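Local coordinates for protein putative chorismate mutase (Yersinia pestis biovar Microtus str. 91001, PDB 2GBB) that probably catalyses the Claisen rearrangement of chorismate to prephenate as a secreted chorismate mutase, at residues S15-V20 with N67-I72; L29-R34 with R75-W80; G22-N27 with A71-Y76; H128-I133 with L138-V143. All coordinates share one frame; numbering follows the deposited sequence.

Overall arrangement
Both copies of this protein consist of helices and connecting loops, with no strand. From the N terminus, residues 15-20 and 22-27 lie at the start and on the later turns of helix 17-26; the loop at 29-34 follows, up to the first residue of helix 34-50. All three return to helix 55-82: contact 1 at 67-72, contact 3 at 71-76, contact 2 at 75-80, so successive pieces of the early chain meet successive turns of one long helix. Contacts 1 and 2 cross along the chain, and contact 3 overlaps both on the helix. Contact 4 comes later, in series, and closes the loop between helices 126-132 and 140-150. The R75-D142 salt bridge joins it to helix 55-82.

Contact 1 (S15-V20 with N67-I72); sequences SYMKDV and NAAKAI. With SO4 (sulfate ion), chain F.
Selenomethionine M17 bends its side chain round the methyl of A69, so that CG, SE and CE of M17 all lie 3.8 Å from A69 CB. The bend is at chi2 (-54°); beyond it the chain runs straight, and the selenium and its methyl stay beside the alanine instead of passing it. One turn further along helix 55-82, the I72 branch methyl CG2 sits 3.9 Å from M17 CB. Its position opposite the backbone N of I72 sends that methyl to the M17 side, while the CG1-CD1 arm turns off to L138. No hydrogen bond crosses here, and the small residue A69 lets the two backbones come within 6.0 Å, measured from M17 CA to A69 CA. K18, next in sequence, turns its extended chain elsewhere: NZ pairs with E85 and also donates to a sulfate, at 3.0 Å to its O2. On the other helix the ammonium of K70 forms salt bridges with E32 and E37. R13 lies close to M17, and a citrate rests against A69. Residues 69-73 and R13 probably bind substrate, so this buried apolar packing joins helices 17-26 and 55-82 at the wall of the active-site pocket.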
# COMPACT_ATOMS: atom_id res chain seq x y z
N SER A 15 -7.66 10.38 10.11
CA SER A 15 -7.43 9.46 11.26
C SER A 15 -8.30 8.17 11.23
O SER A 15 -8.01 7.25 11.93
CB SER A 15 -7.65 10.17 12.60
OG SER A 15 -9.02 10.53 12.71
N TYR A 16 -9.37 8.15 10.45
CA TYR A 16 -10.24 6.98 10.28
C TYR A 16 -9.77 5.97 9.25
O TYR A 16 -10.36 4.93 9.09
CB TYR A 16 -11.67 7.43 9.91
CG TYR A 16 -12.32 8.04 11.11
CD1 TYR A 16 -12.69 7.24 12.19
CD2 TYR A 16 -12.50 9.43 11.22
CE1 TYR A 16 -13.24 7.79 13.37
CE2 TYR A 16 -13.08 9.99 12.39
CZ TYR A 16 -13.43 9.16 13.45
OH TYR A 16 -13.97 9.69 14.63
N MSE A 17 -8.71 6.28 8.52
CA MSE A 17 -8.39 5.48 7.34
C MSE A 17 -7.66 4.19 7.67
O MSE A 17 -7.69 3.21 6.90
CB MSE A 17 -7.60 6.33 6.35
CG MSE A 17 -8.43 7.51 5.84
SE MSE A 17 -10.14 6.94 5.10
CE MSE A 17 -10.84 8.68 4.91
N LYS A 18 -7.04 4.17 8.85
CA LYS A 18 -6.50 2.91 9.37
C LYS A 18 -7.65 1.92 9.56
O LYS A 18 -7.50 0.78 9.16
CB LYS A 18 -5.68 3.09 10.66
CG LYS A 18 -5.03 1.75 11.13
CD LYS A 18 -4.53 1.85 12.56
CE LYS A 18 -3.74 0.60 13.01
NZ LYS A 18 -3.07 0.96 14.32
N ASP A 19 -8.79 2.35 10.10
CA ASP A 19 -9.93 1.43 10.22
C ASP A 19 -10.45 0.94 8.88
O ASP A 19 -10.86 -0.23 8.79
CB ASP A 19 -11.10 2.08 10.93
CG ASP A 19 -10.86 2.21 12.43
OD1 ASP A 19 -10.85 1.19 13.12
OD2 ASP A 19 -10.62 3.32 12.89
N VAL A 20 -10.47 1.83 7.88
CA VAL A 20 -10.96 1.45 6.54
C VAL A 20 -10.01 0.42 5.95
O VAL A 20 -10.44 -0.59 5.45
CB VAL A 20 -11.14 2.67 5.59
CG1 VAL A 20 -11.64 2.23 4.19
CG2 VAL A 20 -12.12 3.75 6.20
N ASN A 67 -7.08 10.36 -2.54
CA ASN A 67 -5.67 9.94 -2.71
C ASN A 67 -4.86 9.80 -1.42
O ASN A 67 -4.16 8.79 -1.22
CB ASN A 67 -4.95 10.86 -3.72
CG ASN A 67 -5.45 10.60 -5.14
OD1 ASN A 67 -6.12 9.60 -5.36
ND2 ASN A 67 -5.18 11.50 -6.06
N ALA A 68 -4.93 10.79 -0.55
CA ALA A 68 -4.24 10.69 0.72
C ALA A 68 -4.74 9.51 1.55
O ALA A 68 -3.96 8.81 2.15
CB ALA A 68 -4.37 12.00 1.55
N ALA A 69 -6.05 9.33 1.60
CA ALA A 69 -6.67 8.25 2.27
C ALA A 69 -6.22 6.89 1.68
O ALA A 69 -5.82 6.01 2.42
CB ALA A 69 -8.17 8.41 2.16
N LYS A 70 -6.29 6.72 0.35
CA LYS A 70 -5.75 5.50 -0.27
C LYS A 70 -4.27 5.30 0.04
O LYS A 70 -3.84 4.17 0.35
CB LYS A 70 -6.04 5.46 -1.77
CG LYS A 70 -7.55 5.41 -2.10
CD LYS A 70 -7.75 5.05 -3.61
CE LYS A 70 -7.15 6.06 -4.54
NZ LYS A 70 -7.80 5.90 -5.83
N ALA A 71 -3.49 6.38 -0.03
CA ALA A 71 -2.06 6.27 0.25
C ALA A 71 -1.86 5.65 1.66
O ALA A 71 -1.09 4.71 1.86
CB ALA A 71 -1.37 7.66 0.11
N ILE A 72 -2.61 6.14 2.63
CA ILE A 72 -2.53 5.66 4.00
C ILE A 72 -2.89 4.18 4.09
O ILE A 72 -2.18 3.37 4.75
CB ILE A 72 -3.49 6.46 4.88
CG1 ILE A 72 -2.91 7.87 5.12
CG2 ILE A 72 -3.77 5.69 6.17
CD1 ILE A 72 -3.85 8.81 5.90
S SO4 F . -0.56 3.44 14.39
O1 SO4 F . -0.94 2.85 13.12
O2 SO4 F . -1.71 3.44 15.27
O3 SO4 F . 0.53 2.67 14.97
O4 SO4 F . -0.09 4.81 14.18

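Contact 2 (L29-R34 with R75-W80). With SO4 (sulfate ion), chain I; SO4 (sulfate ion), chain F.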
# COMPACT_ATOMS: atom_id res chain seq x y z
N LEU A 29 -10.32 -7.06 0.38
CA LEU A 29 -10.85 -6.16 -0.62
C LEU A 29 -9.79 -5.21 -1.16
O LEU A 29 -8.89 -4.79 -0.41
CB LEU A 29 -12.03 -5.34 -0.09
CG LEU A 29 -13.32 -6.10 0.23
CD1 LEU A 29 -14.17 -5.31 1.20
CD2 LEU A 29 -14.08 -6.49 -0.96
N PRO A 30 -9.89 -4.85 -2.46
CA PRO A 30 -8.97 -3.86 -3.01
C PRO A 30 -9.12 -2.49 -2.29
O PRO A 30 -10.21 -2.13 -1.84
CB PRO A 30 -9.40 -3.70 -4.48
CG PRO A 30 -10.66 -4.57 -4.66
CD PRO A 30 -10.86 -5.39 -3.42
N ILE A 31 -8.02 -1.76 -2.20
CA ILE A 31 -8.03 -0.41 -1.61
C ILE A 31 -8.85 0.55 -2.45
O ILE A 31 -9.64 1.36 -1.90
CB ILE A 31 -6.62 0.15 -1.43
CG1 ILE A 31 -5.90 -0.63 -0.31
CG2 ILE A 31 -6.67 1.71 -1.19
CD1 ILE A 31 -6.86 -1.00 0.93
N GLU A 32 -8.68 0.44 -3.78
CA GLU A 32 -9.36 1.33 -4.72
C GLU A 32 -10.73 0.79 -5.12
O GLU A 32 -10.88 -0.34 -5.59
CB GLU A 32 -8.53 1.56 -5.97
CG GLU A 32 -9.12 2.67 -6.89
CD GLU A 32 -8.20 2.98 -8.06
OE1 GLU A 32 -7.12 3.61 -7.84
OE2 GLU A 32 -8.55 2.60 -9.19
N ASP A 33 -11.75 1.61 -4.91
CA ASP A 33 -13.12 1.21 -5.18
C ASP A 33 -13.78 2.47 -5.74
O ASP A 33 -14.16 3.35 -4.97
CB ASP A 33 -13.78 0.73 -3.88
CG ASP A 33 -15.32 0.53 -4.03
OD1 ASP A 33 -15.84 0.73 -5.14
OD2 ASP A 33 -16.01 0.25 -3.04
N ARG A 34 -13.85 2.55 -7.08
CA ARG A 34 -14.31 3.72 -7.81
C ARG A 34 -15.76 4.03 -7.62
O ARG A 34 -16.16 5.20 -7.67
CB ARG A 34 -14.04 3.56 -9.30
CG ARG A 34 -12.56 3.80 -9.61
CD ARG A 34 -12.17 3.51 -11.06
NE ARG A 34 -10.84 4.12 -11.24
CZ ARG A 34 -10.33 4.55 -12.40
NH1 ARG A 34 -10.99 4.42 -13.54
NH2 ARG A 34 -9.15 5.13 -12.40
N ARG A 75 -0.33 1.74 2.53
CA ARG A 75 0.79 1.65 3.42
C ARG A 75 0.49 0.74 4.59
O ARG A 75 1.34 -0.08 4.93
CB ARG A 75 1.20 3.06 3.85
CG ARG A 75 2.02 3.71 2.75
CD ARG A 75 2.46 5.18 3.02
NE ARG A 75 2.97 5.73 1.76
CZ ARG A 75 2.62 6.91 1.23
NH1 ARG A 75 1.76 7.70 1.89
NH2 ARG A 75 3.12 7.29 0.04
N TYR A 76 -0.74 0.81 5.15
CA TYR A 76 -1.14 -0.13 6.17
C TYR A 76 -1.20 -1.53 5.64
O TYR A 76 -0.77 -2.47 6.34
CB TYR A 76 -2.49 0.26 6.84
CG TYR A 76 -2.30 1.26 8.00
CD1 TYR A 76 -1.74 0.85 9.23
CD2 TYR A 76 -2.63 2.60 7.83
CE1 TYR A 76 -1.55 1.77 10.30
CE2 TYR A 76 -2.51 3.52 8.88
CZ TYR A 76 -1.93 3.11 10.11
OH TYR A 76 -1.77 4.05 11.13
N ARG A 77 -1.76 -1.71 4.43
CA ARG A 77 -1.87 -3.09 3.90
C ARG A 77 -0.45 -3.71 3.81
O ARG A 77 -0.21 -4.85 4.20
CB ARG A 77 -2.52 -3.13 2.50
CG ARG A 77 -3.98 -2.98 2.38
CD ARG A 77 -4.79 -4.10 3.07
NE ARG A 77 -5.09 -5.32 2.33
CZ ARG A 77 -5.99 -5.43 1.36
NH1 ARG A 77 -6.65 -4.37 0.95
NH2 ARG A 77 -6.20 -6.59 0.77
N ALA A 78 0.50 -2.92 3.31
CA ALA A 78 1.89 -3.37 3.15
C ALA A 78 2.49 -3.81 4.49
O ALA A 78 2.98 -4.96 4.65
CB ALA A 78 2.70 -2.25 2.50
N ASP A 79 2.35 -2.95 5.50
CA ASP A 79 2.94 -3.17 6.83
C ASP A 79 2.41 -4.40 7.55
O ASP A 79 3.19 -5.15 8.16
CB ASP A 79 2.71 -1.96 7.73
CG ASP A 79 3.65 -0.80 7.41
OD1 ASP A 79 4.53 -0.93 6.54
OD2 ASP A 79 3.50 0.27 8.03
N TRP A 80 1.11 -4.64 7.44
CA TRP A 80 0.50 -5.72 8.16
C TRP A 80 0.90 -7.06 7.61
O TRP A 80 0.81 -8.04 8.34
CB TRP A 80 -1.00 -5.61 8.15
CG TRP A 80 -1.51 -4.47 8.97
CD1 TRP A 80 -1.00 -3.98 10.16
CD2 TRP A 80 -2.70 -3.72 8.70
NE1 TRP A 80 -1.81 -2.95 10.63
CE2 TRP A 80 -2.85 -2.77 9.75
CE3 TRP A 80 -3.66 -3.76 7.68
CZ2 TRP A 80 -3.91 -1.86 9.79
CZ3 TRP A 80 -4.72 -2.85 7.73
CH2 TRP A 80 -4.82 -1.93 8.77
S SO4 I . -5.28 -3.08 -3.91
O1 SO4 I . -4.94 -2.48 -5.18
O2 SO4 I . -6.56 -3.66 -3.91
O3 SO4 I . -4.26 -4.03 -3.72
O4 SO4 I . -5.26 -2.07 -2.89
S SO4 F . -0.56 3.44 14.39
O1 SO4 F . -0.94 2.85 13.12
O2 SO4 F . -1.71 3.44 15.27
O3 SO4 F . 0.53 2.67 14.97
O4 SO4 F . -0.09 4.81 14.18
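Two successive bends in R77, at chi2 (-62°) and chi3 (-87°), fold its chain toward the loop and bring NH1 to the carbonyl of L29. The resulting hydrogen bond, R77 NH1 to L29 O, is 2.7 Å long. It enters nearly end-on, with a C=O...N angle of 167°, although the oxygen is tilted somewhat out of the guanidinium plane. I31 runs past the arginine in the opposite direction. Its CD1 lies in the guanidinium plane, at the edge, 3.4 Å from R77 NH1, and it also rests 3.8 Å from R77 CG, so one methyl touches both the aliphatic and the charged part of the arginine. Through R77, helix 55-82 holds the irregular link between helices 17-26 and 34-50, part of the all-helical type II chorismate mutase fold. The loop ends at D33, a probable substrate-binding residue, which is the N-cap of helix 34-50 and reaches the amide of Q36 weakly through OD1. The backbone of I31 is gripped from both of its polar atoms: its O accepts from K24, and its N donates to O4 of a sulfate at 2.9 Å, though the exact placement of that sulfate is less certain. From another face of helix 55-82, R75 reaches across to a salt bridge with D79 of the second subunit.

Contact 3 (G22-N27 with A71-Y76); sequences GYKAEN and AIQYRY. With SO4 (sulfate ion), chain F; CIT (citric acid), chain J.
K24 and Q73 sit on helices 17-26 and 55-82, with 8.8 Å from K24 CA to Q73 CA; the backbones come closer at G22, whose CA is 7.9 Å from Y76 CA. Both side chains are extended beyond CG, and they meet at an angle rather than running alongside each other. K24 NZ donates to Q73 OE1 at 2.8 Å, approaching a lone pair of OE1 within the plane of the amide, with a C=O...N angle of 127°. The lysine methylene CD also lies against that oxygen, 3.3 Å from Q73 OE1. With OE1 taken by the lysine, Q73 NE2 points to the citrate and donates to its O6 at 3.1 Å along a nearly straight line (168°); a weak bond from NE2 to A69 O also bears on the turn of the amide. The same O6 receives a weak bond from K24 NZ, whose strongest partner is the carbonyl of I31. The lysine charge would help to hold that anion. R13 and R97 bind the citrate as well. All four residues are probable substrate ligands, so the citrate most likely marks the chorismate pocket: basic side chains and a glutamine gathered round carboxylates, the active site of the type II chorismate mutases.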
# COMPACT_ATOMS: atom_id res chain seq x y z
N GLY A 22 -8.08 -1.58 7.61
CA GLY A 22 -8.25 -2.84 8.38
C GLY A 22 -9.47 -3.62 7.94
O GLY A 22 -9.40 -4.85 7.82
N TYR A 23 -10.59 -2.93 7.73
CA TYR A 23 -11.83 -3.51 7.15
C TYR A 23 -11.54 -4.20 5.79
O TYR A 23 -11.93 -5.37 5.52
CB TYR A 23 -12.89 -2.38 7.00
CG TYR A 23 -13.93 -2.70 5.94
CD1 TYR A 23 -14.98 -3.57 6.23
CD2 TYR A 23 -13.82 -2.18 4.63
CE1 TYR A 23 -15.91 -3.92 5.28
CE2 TYR A 23 -14.75 -2.55 3.64
CZ TYR A 23 -15.81 -3.40 4.00
OH TYR A 23 -16.75 -3.81 3.10
N LYS A 24 -10.79 -3.49 4.94
CA LYS A 24 -10.47 -4.02 3.62
C LYS A 24 -9.53 -5.25 3.69
O LYS A 24 -9.74 -6.25 3.02
CB LYS A 24 -9.89 -2.88 2.76
CG LYS A 24 -11.02 -1.92 2.29
CD LYS A 24 -10.44 -0.66 1.55
CE LYS A 24 -11.54 0.32 1.10
NZ LYS A 24 -10.76 1.49 0.41
N ALA A 25 -8.49 -5.17 4.51
CA ALA A 25 -7.52 -6.27 4.64
C ALA A 25 -8.21 -7.53 5.13
O ALA A 25 -8.00 -8.59 4.57
CB ALA A 25 -6.34 -5.87 5.60
N GLU A 26 -9.04 -7.38 6.17
CA GLU A 26 -9.86 -8.46 6.78
C GLU A 26 -10.67 -9.19 5.72
O GLU A 26 -10.91 -10.41 5.75
CB GLU A 26 -10.87 -7.75 7.68
CG GLU A 26 -11.39 -8.39 8.92
CD GLU A 26 -11.96 -7.32 9.90
OE1 GLU A 26 -11.60 -7.41 11.12
OE2 GLU A 26 -12.77 -6.39 9.47
N ASN A 27 -11.15 -8.41 4.76
CA ASN A 27 -12.10 -8.97 3.78
C ASN A 27 -11.44 -9.24 2.44
O ASN A 27 -12.13 -9.59 1.49
CB ASN A 27 -13.30 -8.02 3.65
CG ASN A 27 -14.16 -8.10 4.83
OD1 ASN A 27 -14.80 -9.13 5.04
ND2 ASN A 27 -14.17 -7.04 5.68
N ALA A 71 -3.49 6.38 -0.03
CA ALA A 71 -2.06 6.27 0.25
C ALA A 71 -1.86 5.65 1.66
O ALA A 71 -1.09 4.71 1.86
CB ALA A 71 -1.37 7.66 0.11
N ILE A 72 -2.61 6.14 2.63
CA ILE A 72 -2.53 5.66 4.00
C ILE A 72 -2.89 4.18 4.09
O ILE A 72 -2.18 3.37 4.75
CB ILE A 72 -3.49 6.46 4.88
CG1 ILE A 72 -2.91 7.87 5.12
CG2 ILE A 72 -3.77 5.69 6.17
CD1 ILE A 72 -3.85 8.81 5.90
N GLN A 73 -4.01 3.83 3.44
CA GLN A 73 -4.52 2.48 3.44
C GLN A 73 -3.55 1.52 2.79
O GLN A 73 -3.32 0.44 3.30
CB GLN A 73 -5.86 2.40 2.73
CG GLN A 73 -7.00 3.20 3.42
CD GLN A 73 -8.22 3.22 2.51
OE1 GLN A 73 -8.70 2.06 2.23
NE2 GLN A 73 -8.64 4.27 1.98
N TYR A 74 -3.01 1.91 1.64
CA TYR A 74 -2.04 1.06 0.95
C TYR A 74 -0.82 0.71 1.84
O TYR A 74 -0.38 -0.44 1.89
CB TYR A 74 -1.51 1.80 -0.28
CG TYR A 74 -2.35 1.64 -1.54
CD1 TYR A 74 -2.78 0.38 -1.95
CD2 TYR A 74 -2.74 2.79 -2.29
CE1 TYR A 74 -3.56 0.23 -3.11
CE2 TYR A 74 -3.51 2.66 -3.43
CZ TYR A 74 -3.91 1.40 -3.82
OH TYR A 74 -4.66 1.34 -4.95
N ARG A 75 -0.33 1.74 2.53
CA ARG A 75 0.79 1.65 3.42
C ARG A 75 0.49 0.74 4.59
O ARG A 75 1.34 -0.08 4.93
CB ARG A 75 1.20 3.06 3.85
CG ARG A 75 2.02 3.71 2.75
CD ARG A 75 2.46 5.18 3.02
NE ARG A 75 2.97 5.73 1.76
CZ ARG A 75 2.62 6.91 1.23
NH1 ARG A 75 1.76 7.70 1.89
NH2 ARG A 75 3.12 7.29 0.04
N TYR A 76 -0.74 0.81 5.15
CA TYR A 76 -1.14 -0.13 6.17
C TYR A 76 -1.20 -1.53 5.64
O TYR A 76 -0.77 -2.47 6.34
CB TYR A 76 -2.49 0.26 6.84
CG TYR A 76 -2.30 1.26 8.00
CD1 TYR A 76 -1.74 0.85 9.23
CD2 TYR A 76 -2.63 2.60 7.83
CE1 TYR A 76 -1.55 1.77 10.30
CE2 TYR A 76 -2.51 3.52 8.88
CZ TYR A 76 -1.93 3.11 10.11
OH TYR A 76 -1.77 4.05 11.13
S SO4 F . -0.56 3.44 14.39
O1 SO4 F . -0.94 2.85 13.12
O2 SO4 F . -1.71 3.44 15.27
O3 SO4 F . 0.53 2.67 14.97
O4 SO4 F . -0.09 4.81 14.18
C1 CIT J . -13.60 4.71 2.19
O1 CIT J . -14.63 4.92 2.87
O2 CIT J . -13.46 3.65 1.54
C2 CIT J . -12.50 5.75 2.13
C3 CIT J . -12.36 6.36 0.74
O7 CIT J . -13.64 6.89 0.26
C4 CIT J . -11.34 7.50 0.83
C5 CIT J . -12.00 8.77 1.32
O3 CIT J . -13.26 8.80 1.52
O4 CIT J . -11.30 9.81 1.52
C6 CIT J . -11.94 5.30 -0.29
O5 CIT J . -12.66 5.15 -1.33
O6 CIT J . -10.92 4.56 -0.11

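Contact 4 (H128-I133 with L138-V143). With SO4 (sulfate ion), chain H; SO4 (sulfate ion), chain E.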
# COMPACT_ATOMS: atom_id res chain seq x y z
N HIS A 128 1.36 25.47 7.82
CA HIS A 128 0.33 25.13 8.75
C HIS A 128 -0.31 23.77 8.42
O HIS A 128 -0.51 22.96 9.32
CB HIS A 128 -0.75 26.22 8.80
CG HIS A 128 -1.79 25.97 9.84
ND1 HIS A 128 -1.52 26.01 11.19
CD2 HIS A 128 -3.11 25.67 9.72
CE1 HIS A 128 -2.63 25.75 11.86
NE2 HIS A 128 -3.61 25.53 11.00
N PHE A 129 -0.60 23.52 7.14
CA PHE A 129 -1.16 22.24 6.71
C PHE A 129 -0.22 21.08 7.04
O PHE A 129 -0.62 20.10 7.68
CB PHE A 129 -1.50 22.25 5.21
CG PHE A 129 -2.93 22.59 4.92
CD1 PHE A 129 -3.50 23.76 5.39
CD2 PHE A 129 -3.72 21.73 4.15
CE1 PHE A 129 -4.84 24.07 5.10
CE2 PHE A 129 -5.06 22.03 3.87
CZ PHE A 129 -5.61 23.19 4.33
N ILE A 130 1.03 21.20 6.63
CA ILE A 130 2.01 20.17 7.00
C ILE A 130 2.07 19.89 8.52
O ILE A 130 1.98 18.73 8.95
CB ILE A 130 3.42 20.50 6.46
CG1 ILE A 130 3.40 20.53 4.92
CG2 ILE A 130 4.48 19.51 7.06
CD1 ILE A 130 3.27 19.16 4.28
N ASN A 131 2.21 20.93 9.33
CA ASN A 131 2.35 20.77 10.77
C ASN A 131 1.10 20.24 11.45
O ASN A 131 1.17 19.70 12.58
CB ASN A 131 2.79 22.10 11.44
CG ASN A 131 4.19 22.56 10.98
OD1 ASN A 131 5.01 21.77 10.46
ND2 ASN A 131 4.47 23.86 11.18
N THR A 132 -0.05 20.39 10.78
CA THR A 132 -1.35 20.07 11.38
C THR A 132 -1.86 18.73 10.88
O THR A 132 -2.49 17.98 11.62
CB THR A 132 -2.43 21.15 11.06
OG1 THR A 132 -1.93 22.44 11.38
CG2 THR A 132 -3.73 20.89 11.83
N ILE A 133 -1.64 18.46 9.61
CA ILE A 133 -2.12 17.21 9.06
C ILE A 133 -0.94 16.24 9.11
O ILE A 133 -0.11 16.20 8.22
CB ILE A 133 -2.67 17.38 7.61
CG1 ILE A 133 -3.79 18.45 7.58
CG2 ILE A 133 -3.22 16.05 7.11
CD1 ILE A 133 -4.02 19.07 6.22
N LEU A 138 1.17 8.83 6.23
CA LEU A 138 0.79 9.93 5.36
C LEU A 138 2.00 10.81 5.08
O LEU A 138 2.64 11.29 6.02
CB LEU A 138 -0.24 10.77 6.10
CG LEU A 138 -1.35 11.56 5.41
CD1 LEU A 138 -1.39 12.93 6.01
CD2 LEU A 138 -1.32 11.58 3.90
N THR A 139 2.32 11.08 3.83
CA THR A 139 3.54 11.85 3.58
C THR A 139 3.23 13.34 3.34
O THR A 139 2.08 13.74 3.16
CB THR A 139 4.37 11.32 2.38
OG1 THR A 139 3.66 11.55 1.17
CG2 THR A 139 4.74 9.80 2.52
N SER A 140 4.30 14.13 3.33
CA SER A 140 4.22 15.55 3.01
C SER A 140 3.75 15.82 1.58
O SER A 140 2.94 16.72 1.37
CB SER A 140 5.57 16.19 3.26
OG SER A 140 5.74 16.26 4.67
N ALA A 141 4.25 15.04 0.60
CA ALA A 141 3.64 15.07 -0.75
C ALA A 141 2.09 14.81 -0.76
O ALA A 141 1.36 15.46 -1.51
CB ALA A 141 4.38 14.14 -1.74
N ASP A 142 1.59 13.92 0.09
CA ASP A 142 0.14 13.65 0.18
C ASP A 142 -0.58 14.90 0.69
O ASP A 142 -1.64 15.27 0.18
CB ASP A 142 -0.13 12.50 1.15
CG ASP A 142 0.44 11.14 0.66
OD1 ASP A 142 0.32 10.85 -0.55
OD2 ASP A 142 0.99 10.37 1.50
N VAL A 143 0.01 15.54 1.71
CA VAL A 143 -0.61 16.72 2.32
C VAL A 143 -0.53 17.93 1.41
O VAL A 143 -1.46 18.73 1.36
CB VAL A 143 -0.04 17.00 3.72
CG1 VAL A 143 -0.75 18.20 4.35
CG2 VAL A 143 -0.23 15.75 4.64
S SO4 H . 1.95 26.21 12.17
O1 SO4 H . 1.94 27.34 11.23
O2 SO4 H . 1.25 26.62 13.40
O3 SO4 H . 1.24 25.09 11.59
O4 SO4 H . 3.32 25.78 12.46
S SO4 E . 7.48 12.72 4.73
O1 SO4 E . 6.87 12.94 3.43
O2 SO4 E . 6.58 13.06 5.84
O3 SO4 E . 7.83 11.31 4.81
O4 SO4 E . 8.66 13.58 4.77
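V143, on the first turn of helix 140-150, points at the end of helix 126-132; the two make a helical pair joined by a short loop, and CB and both methyls of the valine meet the first helix or its end. CB of V143 lies 4.0 Å from I130 CD1. CG1, held opposite the backbone N (chi1 -178°), rests 3.8 Å from F129 O and touches I133 CD1 as well. CG2 goes to the end of the helix, 3.6 Å from I133 O and beside I133 CG2. The valine thus sits against a helix terminus, where F129 O already accepts from the amides of T132 and I133. I133 also meets L138: its CG2 is 3.8 Å from L138 CD1, the two chains crossing at an angle, and L138 in turn packs on A68 of helix 55-82. I130 CD1 also reaches S140, 3.8 Å from S140 OG. F129 and I133 pack on helix 7-14 too, both on I10 and I133 on L14. The second helix begins with a capping box. D142 N donates weakly to T139 OG1, and D142, which also forms a salt bridge with R75, returns the bond through its carboxylate: T139 N reaches D142 OD2 at 2.8 Å, nearly straight at 168°, on the anti side of that oxygen and somewhat out of the carboxylate plane.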